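Lectin (Polyandrocarpa misakiensis, PDB 1BYF) binds galactose through a calcium-dependent site as a homodimeric C-type lectin with a role in the tunicate's defence against microorganisms. Local coordinates at residues W54-D58 with F67-D71; A64-L68 with W82-S88; W93-V97 with D108-G112. All coordinates share one frame; numbering follows the deposited sequence.

Contact 1 (W54-D58 with F67-D71)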
ATOM      1  N   TRP A  54      10.191   0.922   8.075  1.00 13.13           N
ATOM      2  CA  TRP A  54      10.224   2.021   9.035  1.00 13.48           C
ATOM      3  C   TRP A  54       8.793   2.523   9.242  1.00 14.07           C
ATOM      4  O   TRP A  54       7.971   2.436   8.327  1.00 14.45           O
ATOM      5  CB  TRP A  54      11.041   3.196   8.522  1.00 13.81           C
ATOM      6  CG  TRP A  54      12.525   3.028   8.574  1.00 14.61           C
ATOM      7  CD1 TRP A  54      13.402   3.057   7.532  1.00 14.28           C
ATOM      8  CD2 TRP A  54      13.304   2.817   9.765  1.00 14.81           C
ATOM      9  NE1 TRP A  54      14.682   2.869   8.004  1.00 14.72           N
ATOM     10  CE2 TRP A  54      14.649   2.721   9.363  1.00 15.10           C
ATOM     11  CE3 TRP A  54      12.989   2.694  11.119  1.00 14.98           C
ATOM     12  CZ2 TRP A  54      15.685   2.510  10.276  1.00 15.67           C
ATOM     13  CZ3 TRP A  54      14.021   2.483  12.027  1.00 15.58           C
ATOM     14  CH2 TRP A  54      15.354   2.396  11.599  1.00 15.50           C
ATOM     15  N   VAL A  55       8.511   3.037  10.423  1.00 14.10           N
ATOM     16  CA  VAL A  55       7.246   3.691  10.734  1.00 14.24           C
ATOM     17  C   VAL A  55       7.641   5.037  11.370  1.00 14.80           C
ATOM     18  O   VAL A  55       8.801   5.218  11.763  1.00 14.06           O
ATOM     19  CB  VAL A  55       6.242   2.947  11.609  1.00 15.26           C
ATOM     20  CG1 VAL A  55       5.825   1.625  10.965  1.00 15.09           C
ATOM     21  CG2 VAL A  55       6.753   2.701  13.027  1.00 15.17           C
ATOM     22  N   GLY A  56       6.714   5.980  11.428  1.00 14.94           N
ATOM     23  CA  GLY A  56       7.001   7.303  11.928  1.00 15.07           C
ATOM     24  C   GLY A  56       6.966   7.482  13.430  1.00 15.56           C
ATOM     25  O   GLY A  56       6.164   8.288  13.914  1.00 15.87           O
ATOM     26  N   ALA A  57       7.817   6.776  14.165  1.00 15.35           N
ATOM     27  CA  ALA A  57       7.864   6.937  15.619  1.00 15.06           C
ATOM     28  C   ALA A  57       9.311   6.824  16.083  1.00 15.37           C
ATOM     29  O   ALA A  57      10.111   6.101  15.482  1.00 14.00           O
ATOM     30  CB  ALA A  57       6.955   5.950  16.319  1.00 15.08           C
ATOM     31  N   ASP A  58       9.643   7.576  17.135  1.00 16.11           N
ATOM     32  CA  ASP A  58      11.009   7.560  17.665  1.00 16.58           C
ATOM     33  C   ASP A  58      11.055   8.190  19.052  1.00 17.41           C
ATOM     34  O   ASP A  58      10.036   8.710  19.518  1.00 17.08           O
ATOM     35  CB  ASP A  58      11.928   8.298  16.691  1.00 18.07           C
ATOM     36  CG  ASP A  58      11.554   9.759  16.524  1.00 19.82           C
ATOM     37  OD1 ASP A  58      11.716  10.529  17.499  1.00 21.18           O
ATOM     38  OD2 ASP A  58      11.092  10.166  15.439  1.00 20.04           O
ATOM     39  N   PHE A  67       8.318   7.234  23.495  1.00 21.41           N
ATOM     40  CA  PHE A  67       8.132   7.160  22.044  1.00 20.96           C
ATOM     41  C   PHE A  67       7.063   8.110  21.540  1.00 20.94           C
ATOM     42  O   PHE A  67       5.966   8.150  22.095  1.00 20.81           O
ATOM     43  CB  PHE A  67       7.814   5.710  21.646  1.00 20.70           C
ATOM     44  CG  PHE A  67       9.066   4.866  21.734  1.00 20.62           C
ATOM     45  CD1 PHE A  67       9.997   4.893  20.711  1.00 20.13           C
ATOM     46  CD2 PHE A  67       9.315   4.085  22.850  1.00 20.45           C
ATOM     47  CE1 PHE A  67      11.152   4.138  20.796  1.00 20.37           C
ATOM     48  CE2 PHE A  67      10.465   3.325  22.934  1.00 20.14           C
ATOM     49  CZ  PHE A  67      11.385   3.351  21.905  1.00 19.94           C
ATOM     50  N   LEU A  68       7.369   8.836  20.464  1.00 21.13           N
ATOM     51  CA  LEU A  68       6.384   9.722  19.872  1.00 21.50           C
ATOM     52  C   LEU A  68       6.229   9.482  18.366  1.00 20.87           C
ATOM     53  O   LEU A  68       7.205   9.376  17.632  1.00 20.13           O
ATOM     54  CB  LEU A  68       6.737  11.190  20.063  1.00 22.91           C
ATOM     55  CG  LEU A  68       6.822  11.774  21.472  1.00 23.90           C
ATOM     56  CD1 LEU A  68       7.268  13.229  21.369  1.00 24.45           C
ATOM     57  CD2 LEU A  68       5.503  11.669  22.222  1.00 24.24           C
ATOM     58  N   TRP A  69       4.983   9.448  17.924  1.00 20.94           N
ATOM     59  CA  TRP A  69       4.662   9.362  16.498  1.00 20.80           C
ATOM     60  C   TRP A  69       5.073  10.715  15.922  1.00 22.13           C
ATOM     61  O   TRP A  69       5.101  11.678  16.712  1.00 21.67           O
ATOM     62  CB  TRP A  69       3.179   9.083  16.320  1.00 20.56           C
ATOM     63  CG  TRP A  69       2.692   7.718  16.692  1.00 20.12           C
ATOM     64  CD1 TRP A  69       1.922   7.367  17.765  1.00 20.08           C
ATOM     65  CD2 TRP A  69       2.949   6.500  15.979  1.00 19.46           C
ATOM     66  NE1 TRP A  69       1.686   6.012  17.765  1.00 20.23           N
ATOM     67  CE2 TRP A  69       2.309   5.458  16.670  1.00 19.80           C
ATOM     68  CE3 TRP A  69       3.659   6.198  14.812  1.00 19.86           C
ATOM     69  CZ2 TRP A  69       2.355   4.130  16.241  1.00 19.53           C
ATOM     70  CZ3 TRP A  69       3.710   4.883  14.385  1.00 18.53           C
ATOM     71  CH2 TRP A  69       3.058   3.870  15.095  1.00 19.04           C
ATOM     72  N   ASN A  70       5.445  10.835  14.659  1.00 23.69           N
ATOM     73  CA  ASN A  70       5.894  12.095  14.101  1.00 25.97           C
ATOM     74  C   ASN A  70       4.861  13.222  14.198  1.00 26.20           C
ATOM     75  O   ASN A  70       5.245  14.365  13.951  1.00 26.31           O
ATOM     76  CB  ASN A  70       6.215  12.045  12.606  1.00 28.58           C
ATOM     77  CG  ASN A  70       6.925  10.815  12.117  1.00 30.90           C
ATOM     78  OD1 ASN A  70       7.883  10.368  12.755  1.00 32.44           O
ATOM     79  ND2 ASN A  70       6.441  10.296  10.992  1.00 31.73           N
ATOM     80  N   ASP A  71       3.595  12.904  14.420  1.00 25.99           N
ATOM     81  CA  ASP A  71       2.582  13.954  14.506  1.00 26.66           C
ATOM     82  C   ASP A  71       2.382  14.391  15.957  1.00 26.79           C
ATOM     83  O   ASP A  71       1.383  15.018  16.320  1.00 26.98           O
ATOM     84  CB  ASP A  71       1.264  13.522  13.873  1.00 27.09           C
ATOM     85  CG  ASP A  71       0.675  12.260  14.459  1.00 28.02           C
ATOM     86  OD1 ASP A  71       1.367  11.547  15.219  1.00 28.39           O
ATOM     87  OD2 ASP A  71      -0.504  11.971  14.147  1.00 28.55           O
TER
HETATM   88  O   HOH W   1       8.489  11.155  16.108  1.00 27.85           O
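Asp58 and Leu68 form an antiparallel hydrogen-bonded pair: Leu68 N gives its hydrogen to Asp58 O over 2.8 Å in an almost straight bond, and Asp58 N returns a longer one to Leu68 O. One step on, Ala57 and Trp69 make a non-hydrogen-bonded pair, their CA atoms 4.1 Å apart. Gly56, the centre of an inverse gamma turn, then offers its O to Asn70 N at 2.7 Å, a bent bond at 141°.

The apolar part gathers round Trp69. Its CG lies anti to the carbonyl carbon (chi1 -71°), which brings the benzo part of the indole under Ala57, whose CB makes an off-centre CH-pi contact and sits 3.6 Å from Trp69 CE3. Val55 CG2 reaches the next ring carbon, Trp69 CZ3, at 4.0 Å. Just before Leu68, the Phe67 ring comes obliquely to the Asp58 backbone.

On the side of the sheet bearing Asp58 and Leu68, a water lies within hydrogen-bonding distance of both Leu68 O and Asp58 OD2; the same carboxylate oxygen is hydrogen-bonded to Tyr14. Asn70 packs its amide against Gly56, with OD1 2.9 Å from Gly56 O, two acceptors close but not bonded. Together these contacts build a short two-stranded beta hairpin, strands 57-58 and 68-69, within the C-type lectin fold.

Contact 2 (A64-L68 with W82-S88). With CA (calcium ion), chain C.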
ATOM      1  N   ALA A  64      14.644   7.965  26.109  1.00 25.18           N
ATOM      2  CA  ALA A  64      14.246   6.737  26.798  1.00 24.46           C
ATOM      3  C   ALA A  64      13.101   6.043  26.084  1.00 23.75           C
ATOM      4  O   ALA A  64      13.169   5.850  24.862  1.00 23.51           O
ATOM      5  CB  ALA A  64      13.911   7.071  28.249  1.00 25.41           C
ATOM      6  N   TYR A  65      12.056   5.657  26.804  1.00 23.08           N
ATOM      7  CA  TYR A  65      10.906   5.022  26.171  1.00 22.15           C
ATOM      8  C   TYR A  65       9.740   6.001  26.093  1.00 22.16           C
ATOM      9  O   TYR A  65       8.581   5.634  26.268  1.00 22.72           O
ATOM     10  CB  TYR A  65      10.512   3.706  26.811  1.00 22.67           C
ATOM     11  CG  TYR A  65      11.509   2.578  26.693  1.00 22.63           C
ATOM     12  CD1 TYR A  65      12.505   2.564  25.727  1.00 22.64           C
ATOM     13  CD2 TYR A  65      11.422   1.480  27.546  1.00 22.82           C
ATOM     14  CE1 TYR A  65      13.402   1.518  25.629  1.00 22.49           C
ATOM     15  CE2 TYR A  65      12.313   0.426  27.453  1.00 22.46           C
ATOM     16  CZ  TYR A  65      13.300   0.452  26.495  1.00 22.55           C
ATOM     17  OH  TYR A  65      14.192  -0.595  26.400  1.00 22.66           O
ATOM     18  N   ASN A  66      10.066   7.250  25.780  1.00 21.72           N
ATOM     19  CA  ASN A  66       9.042   8.268  25.554  1.00 22.12           C
ATOM     20  C   ASN A  66       8.836   8.334  24.041  1.00 21.56           C
ATOM     21  O   ASN A  66       9.229   9.286  23.380  1.00 21.68           O
ATOM     22  CB  ASN A  66       9.466   9.620  26.124  1.00 22.83           C
ATOM     23  CG  ASN A  66       9.615   9.486  27.634  1.00 23.38           C
ATOM     24  OD1 ASN A  66       8.628   9.175  28.292  1.00 24.24           O
ATOM     25  ND2 ASN A  66      10.828   9.685  28.127  1.00 23.71           N
ATOM     26  N   PHE A  67       8.318   7.234  23.495  1.00 21.41           N
ATOM     27  CA  PHE A  67       8.132   7.160  22.044  1.00 20.96           C
ATOM     28  C   PHE A  67       7.063   8.110  21.540  1.00 20.94           C
ATOM     29  O   PHE A  67       5.966   8.150  22.095  1.00 20.81           O
ATOM     30  CB  PHE A  67       7.814   5.710  21.646  1.00 20.70           C
ATOM     31  CG  PHE A  67       9.066   4.866  21.734  1.00 20.62           C
ATOM     32  CD1 PHE A  67       9.997   4.893  20.711  1.00 20.13           C
ATOM     33  CD2 PHE A  67       9.315   4.085  22.850  1.00 20.45           C
ATOM     34  CE1 PHE A  67      11.152   4.138  20.796  1.00 20.37           C
ATOM     35  CE2 PHE A  67      10.465   3.325  22.934  1.00 20.14           C
ATOM     36  CZ  PHE A  67      11.385   3.351  21.905  1.00 19.94           C
ATOM     37  N   LEU A  68       7.369   8.836  20.464  1.00 21.13           N
ATOM     38  CA  LEU A  68       6.384   9.722  19.872  1.00 21.50           C
ATOM     39  C   LEU A  68       6.229   9.482  18.366  1.00 20.87           C
ATOM     40  O   LEU A  68       7.205   9.376  17.632  1.00 20.13           O
ATOM     41  CB  LEU A  68       6.737  11.190  20.063  1.00 22.91           C
ATOM     42  CG  LEU A  68       6.822  11.774  21.472  1.00 23.90           C
ATOM     43  CD1 LEU A  68       7.268  13.229  21.369  1.00 24.45           C
ATOM     44  CD2 LEU A  68       5.503  11.669  22.222  1.00 24.24           C
ATOM     45  N   TRP A  82       3.351  -3.151  19.789  1.00 22.03           N
ATOM     46  CA  TRP A  82       4.686  -3.668  19.998  1.00 21.31           C
ATOM     47  C   TRP A  82       4.781  -5.186  19.894  1.00 21.42           C
ATOM     48  O   TRP A  82       3.908  -5.935  20.335  1.00 22.04           O
ATOM     49  CB  TRP A  82       5.227  -3.272  21.382  1.00 20.99           C
ATOM     50  CG  TRP A  82       5.404  -1.805  21.603  1.00 21.00           C
ATOM     51  CD1 TRP A  82       4.584  -0.975  22.310  1.00 20.77           C
ATOM     52  CD2 TRP A  82       6.474  -0.983  21.117  1.00 20.84           C
ATOM     53  NE1 TRP A  82       5.072   0.307  22.292  1.00 20.88           N
ATOM     54  CE2 TRP A  82       6.234   0.327  21.566  1.00 20.96           C
ATOM     55  CE3 TRP A  82       7.605  -1.232  20.337  1.00 21.00           C
ATOM     56  CZ2 TRP A  82       7.086   1.390  21.268  1.00 21.22           C
ATOM     57  CZ3 TRP A  82       8.450  -0.180  20.039  1.00 20.90           C
ATOM     58  CH2 TRP A  82       8.188   1.114  20.506  1.00 20.95           C
ATOM     59  N   SER A  83       5.907  -5.649  19.352  1.00 20.85           N
ATOM     60  CA  SER A  83       6.170  -7.079  19.297  1.00 21.55           C
ATOM     61  C   SER A  83       6.328  -7.533  20.758  1.00 22.16           C
ATOM     62  O   SER A  83       6.590  -6.696  21.619  1.00 21.97           O
ATOM     63  CB  SER A  83       7.467  -7.410  18.576  1.00 21.35           C
ATOM     64  OG  SER A  83       7.579  -6.838  17.291  1.00 20.98           O
ATOM     65  N   PRO A  84       6.202  -8.823  20.984  1.00 22.34           N
ATOM     66  CA  PRO A  84       6.410  -9.389  22.302  1.00 22.52           C
ATOM     67  C   PRO A  84       7.798  -9.015  22.810  1.00 22.19           C
ATOM     68  O   PRO A  84       8.802  -9.108  22.101  1.00 21.75           O
ATOM     69  CB  PRO A  84       6.273 -10.887  22.100  1.00 22.74           C
ATOM     70  CG  PRO A  84       5.539 -11.050  20.813  1.00 23.08           C
ATOM     71  CD  PRO A  84       5.906  -9.857  19.967  1.00 22.78           C
ATOM     72  N   ASN A  85       7.852  -8.550  24.050  1.00 20.67           N
ATOM     73  CA  ASN A  85       9.092  -8.178  24.709  1.00 21.68           C
ATOM     74  C   ASN A  85       9.807  -6.979  24.103  1.00 21.76           C
ATOM     75  O   ASN A  85      11.031  -6.854  24.241  1.00 22.00           O
ATOM     76  CB  ASN A  85      10.067  -9.361  24.768  1.00 24.17           C
ATOM     77  CG  ASN A  85       9.482 -10.563  25.477  1.00 25.93           C
ATOM     78  OD1 ASN A  85       9.607 -11.690  24.990  1.00 27.00           O
ATOM     79  ND2 ASN A  85       8.843 -10.343  26.623  1.00 27.49           N
ATOM     80  N   GLU A  86       9.078  -6.079  23.460  1.00 20.98           N
ATOM     81  CA  GLU A  86       9.650  -4.841  22.922  1.00 20.14           C
ATOM     82  C   GLU A  86       8.726  -3.737  23.429  1.00 19.89           C
ATOM     83  O   GLU A  86       7.557  -4.039  23.672  1.00 19.84           O
ATOM     84  CB  GLU A  86       9.728  -4.842  21.402  1.00 20.33           C
ATOM     85  CG  GLU A  86      10.548  -5.957  20.790  1.00 20.37           C
ATOM     86  CD  GLU A  86      12.026  -5.925  21.103  1.00 20.61           C
ATOM     87  OE1 GLU A  86      12.607  -4.843  21.342  1.00 20.15           O
ATOM     88  OE2 GLU A  86      12.653  -7.008  21.078  1.00 20.57           O
ATOM     89  N   PRO A  87       9.207  -2.526  23.592  1.00 20.07           N
ATOM     90  CA  PRO A  87      10.578  -2.151  23.320  1.00 20.01           C
ATOM     91  C   PRO A  87      11.563  -2.680  24.349  1.00 20.03           C
ATOM     92  O   PRO A  87      11.208  -2.832  25.522  1.00 19.62           O
ATOM     93  CB  PRO A  87      10.526  -0.621  23.382  1.00 20.42           C
ATOM     94  CG  PRO A  87       9.455  -0.344  24.387  1.00 20.37           C
ATOM     95  CD  PRO A  87       8.402  -1.380  24.094  1.00 20.85           C
ATOM     96  N   SER A  88      12.810  -2.924  23.944  1.00 19.93           N
ATOM     97  CA  SER A  88      13.778  -3.482  24.885  1.00 19.84           C
ATOM     98  C   SER A  88      15.202  -2.997  24.698  1.00 20.05           C
ATOM     99  O   SER A  88      16.086  -3.501  25.405  1.00 19.63           O
ATOM    100  CB  SER A  88      13.770  -5.011  24.687  1.00 20.25           C
ATOM    101  OG  SER A  88      14.324  -5.261  23.401  1.00 19.41           O
TER
HETATM  102 CA    CA C 201      14.008  -3.747  20.068  1.00 21.01          CA
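Phe67 and Trp82 open the dense part of this contact. The indole turns the edge of its six-membered ring onto the face of Phe67 in a T-shaped pair, with centroids 5.1 Å apart and planes at 62°. Trp82 CH2 lies over the centre of the phenyl ring, and Trp82 CZ2 comes within 3.8 Å of Phe67 CD2. Pro87 fills the angle beside them: its CB reaches Phe67 CE2 at 4.0 Å, while its CD rests over the face of Trp82. Trp82 NE1 is hydrogen-bonded to Pro76 O, which helps fix the turn of the indole. Tyr65 is packed just as closely: Pro87 CG stands almost on the normal of the phenol ring, 4.1 Å from its centroid, a well-centred CH-pi contact. A chi1 of -66° sets the Tyr65 ring under Pro87 CG and carries its OH beyond, to 3.1 Å from Ser88 C; that hydroxyl is hydrogen-bonded to Asn89 O.

Toward solvent the contact loosens at Ser88, which directs its CB away from Tyr65 and donates through OG to Glu86 OE1, meeting that oxygen from above the carboxylate plane.

No hydrogen bond joins the two segments, so aromatic and proline surfaces do the holding. The cis peptide bond before Pro87, as in other calcium-dependent sugar-binding C-type lectins, helps shape the loop in which Glu86 OE1 binds calcium at 2.2 Å. The packing of Pro87 on Phe67 and Tyr65 probably steadies that loop for the carbohydrate-binding calcium site, where Asn89, Asp107 and Asp108 are also ligands.

Contact 3 (W93-V97 with D108-G112). With CA (calcium ion), chain C.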
ATOM      1  N   TRP A  93      19.981   5.069  24.176  1.00 29.44           N
ATOM      2  CA  TRP A  93      20.124   5.223  22.738  1.00 29.04           C
ATOM      3  C   TRP A  93      19.034   6.088  22.101  1.00 27.36           C
ATOM      4  O   TRP A  93      17.926   6.210  22.606  1.00 27.20           O
ATOM      5  CB  TRP A  93      20.000   3.872  22.028  1.00 29.90           C
ATOM      6  CG  TRP A  93      21.025   2.826  22.288  1.00 31.33           C
ATOM      7  CD1 TRP A  93      21.965   2.786  23.280  1.00 31.60           C
ATOM      8  CD2 TRP A  93      21.181   1.605  21.544  1.00 31.97           C
ATOM      9  NE1 TRP A  93      22.706   1.635  23.187  1.00 32.17           N
ATOM     10  CE2 TRP A  93      22.244   0.890  22.129  1.00 32.12           C
ATOM     11  CE3 TRP A  93      20.524   1.052  20.438  1.00 32.09           C
ATOM     12  CZ2 TRP A  93      22.671  -0.343  21.643  1.00 32.23           C
ATOM     13  CZ3 TRP A  93      20.947  -0.172  19.956  1.00 32.20           C
ATOM     14  CH2 TRP A  93      22.012  -0.859  20.561  1.00 32.63           C
ATOM     15  N   GLN A  94      19.374   6.590  20.917  1.00 26.05           N
ATOM     16  CA  GLN A  94      18.377   7.285  20.098  1.00 24.82           C
ATOM     17  C   GLN A  94      17.633   6.111  19.443  1.00 22.02           C
ATOM     18  O   GLN A  94      18.297   5.316  18.773  1.00 22.25           O
ATOM     19  CB  GLN A  94      19.007   8.188  19.059  1.00 26.61           C
ATOM     20  CG  GLN A  94      19.709   9.413  19.615  1.00 29.35           C
ATOM     21  CD  GLN A  94      20.421  10.213  18.546  1.00 31.03           C
ATOM     22  OE1 GLN A  94      20.459   9.845  17.371  1.00 32.23           O
ATOM     23  NE2 GLN A  94      21.005  11.343  18.938  1.00 32.21           N
ATOM     24  N   LEU A  95      16.353   5.939  19.716  1.00 17.86           N
ATOM     25  CA  LEU A  95      15.630   4.794  19.181  1.00 16.92           C
ATOM     26  C   LEU A  95      14.527   5.162  18.197  1.00 17.09           C
ATOM     27  O   LEU A  95      13.732   6.077  18.423  1.00 16.13           O
ATOM     28  CB  LEU A  95      15.058   3.968  20.338  1.00 17.44           C
ATOM     29  CG  LEU A  95      16.131   3.441  21.306  1.00 18.14           C
ATOM     30  CD1 LEU A  95      15.494   3.057  22.629  1.00 18.36           C
ATOM     31  CD2 LEU A  95      16.879   2.267  20.683  1.00 18.65           C
ATOM     32  N   CYS A  96      14.513   4.400  17.113  1.00 16.75           N
ATOM     33  CA  CYS A  96      13.540   4.558  16.037  1.00 17.77           C
ATOM     34  C   CYS A  96      12.665   3.318  15.977  1.00 16.40           C
ATOM     35  O   CYS A  96      13.069   2.274  16.493  1.00 16.03           O
ATOM     36  CB  CYS A  96      14.282   4.788  14.712  1.00 20.16           C
ATOM     37  SG  CYS A  96      15.044   6.424  14.721  1.00 23.62           S
ATOM     38  N   VAL A  97      11.469   3.441  15.411  1.00 15.41           N
ATOM     39  CA  VAL A  97      10.548   2.309  15.404  1.00 14.85           C
ATOM     40  C   VAL A  97      10.320   1.761  14.002  1.00 14.48           C
ATOM     41  O   VAL A  97      10.180   2.479  13.016  1.00 13.45           O
ATOM     42  CB  VAL A  97       9.201   2.676  16.057  1.00 15.57           C
ATOM     43  CG1 VAL A  97       8.268   1.471  16.150  1.00 15.24           C
ATOM     44  CG2 VAL A  97       9.427   3.256  17.451  1.00 15.08           C
ATOM     45  N   ASP A 108      11.739  -1.374  18.629  1.00 15.73           N
ATOM     46  CA  ASP A 108      12.680  -0.268  18.725  1.00 15.73           C
ATOM     47  C   ASP A 108      14.059  -0.728  18.245  1.00 16.27           C
ATOM     48  O   ASP A 108      14.528  -1.810  18.582  1.00 15.88           O
ATOM     49  CB  ASP A 108      12.787   0.287  20.139  1.00 17.02           C
ATOM     50  CG  ASP A 108      13.197  -0.724  21.192  1.00 17.55           C
ATOM     51  OD1 ASP A 108      12.917  -1.931  21.078  1.00 17.56           O
ATOM     52  OD2 ASP A 108      13.806  -0.281  22.187  1.00 17.91           O
ATOM     53  N   VAL A 109      14.691   0.102  17.431  1.00 16.56           N
ATOM     54  CA  VAL A 109      16.004  -0.177  16.879  1.00 17.60           C
ATOM     55  C   VAL A 109      16.828   1.108  16.837  1.00 18.74           C
ATOM     56  O   VAL A 109      16.271   2.188  17.042  1.00 18.45           O
ATOM     57  CB  VAL A 109      15.904  -0.701  15.429  1.00 18.06           C
ATOM     58  CG1 VAL A 109      15.320  -2.101  15.389  1.00 18.04           C
ATOM     59  CG2 VAL A 109      15.062   0.240  14.577  1.00 17.39           C
ATOM     60  N   GLY A 110      18.111   0.984  16.528  1.00 19.69           N
ATOM     61  CA  GLY A 110      18.956   2.172  16.337  1.00 21.32           C
ATOM     62  C   GLY A 110      18.431   2.819  15.045  1.00 22.77           C
ATOM     63  O   GLY A 110      17.659   2.160  14.331  1.00 22.96           O
ATOM     64  N   CYS A 111      18.835   4.032  14.698  1.00 23.27           N
ATOM     65  CA  CYS A 111      18.241   4.639  13.504  1.00 23.79           C
ATOM     66  C   CYS A 111      19.001   4.519  12.208  1.00 23.61           C
ATOM     67  O   CYS A 111      18.505   5.018  11.191  1.00 23.31           O
ATOM     68  CB  CYS A 111      17.931   6.104  13.884  1.00 24.57           C
ATOM     69  SG  CYS A 111      16.924   6.121  15.409  1.00 25.27           S
ATOM     70  N   GLY A 112      20.136   3.829  12.160  1.00 23.50           N
ATOM     71  CA  GLY A 112      20.934   3.749  10.954  1.00 23.25           C
ATOM     72  C   GLY A 112      20.744   2.589  10.017  1.00 23.02           C
ATOM     73  O   GLY A 112      21.290   2.621   8.904  1.00 23.95           O
TER
HETATM   74 CA    CA C 201      14.008  -3.747  20.068  1.00 21.01          CA
HETATM   75  O   HOH W   2      20.356   4.936  16.956  1.00 47.49           O
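Cys96 and Val109 face each other as an antiparallel hydrogen-bonded pair, Cys96 N to Val109 O at 2.8 Å and Val109 N to Cys96 O at 2.9 Å, both bonds close to straight; Val97 and Asp108 follow as the non-hydrogen-bonded pair.

The Cys96-Cys111 disulfide joins the two segments covalently beside the pairing, Cys96 SG to Cys111 SG 2.0 Å, its S-S torsion at 100°. The bridge spans the chains just past the last backbone bonds of the pairing. There a water continues the link, donating to Gln94 O and accepting from Cys111 N. Val109 lays CG2 against Cys96 O at 3.4 Å. The Leu95 side chain runs alongside that of Asp108 in the same direction: Leu95 CD2 packs on Val109 O, and Leu95 CD1 comes 3.8 Å from Asp108 OD2.

Asp108 grips calcium twice, through its backbone O at 2.5 Å and through OD1 at 2.4 Å. With chi1 at 58° its CG is tucked in among both backbone neighbours of CA, which folds the carboxylate back so that OD1 and the backbone O reach the same ion. Ser88 N also donates to OD1, tying the calcium loop to this strand.

Strands 96-100 and 105-109 form a hairpin, and strand 53-55 pairs with the former on its other edge. Trp54 touches both Cys96 and Val109, while Tyr14 of helix 14-22 packs on both cysteines of the disulfide.

How the contacts relate
All three contacts lie within the C-type lectin domain, their centres 10 to 12 Å apart. Contacts 1 and 2 share Phe67 and Leu68, so the strand that completes the small hairpin leads straight from the loop packed against 82-88. Contact 3 comes later in the chain and meets both others. Strand 96-100 borders strand 53-55 in the main sheet, with probable hydrogen bonds between Val97 and both Val55 and Ala57 of contact 1. Contacts 2 and 3 converge on one calcium ion, which takes Glu86 from the former and Asp108 from the latter. The galactose-binding calcium site is thus assembled from a long loop and a sheet strand, with Phe67 touching both Trp82 and Val97.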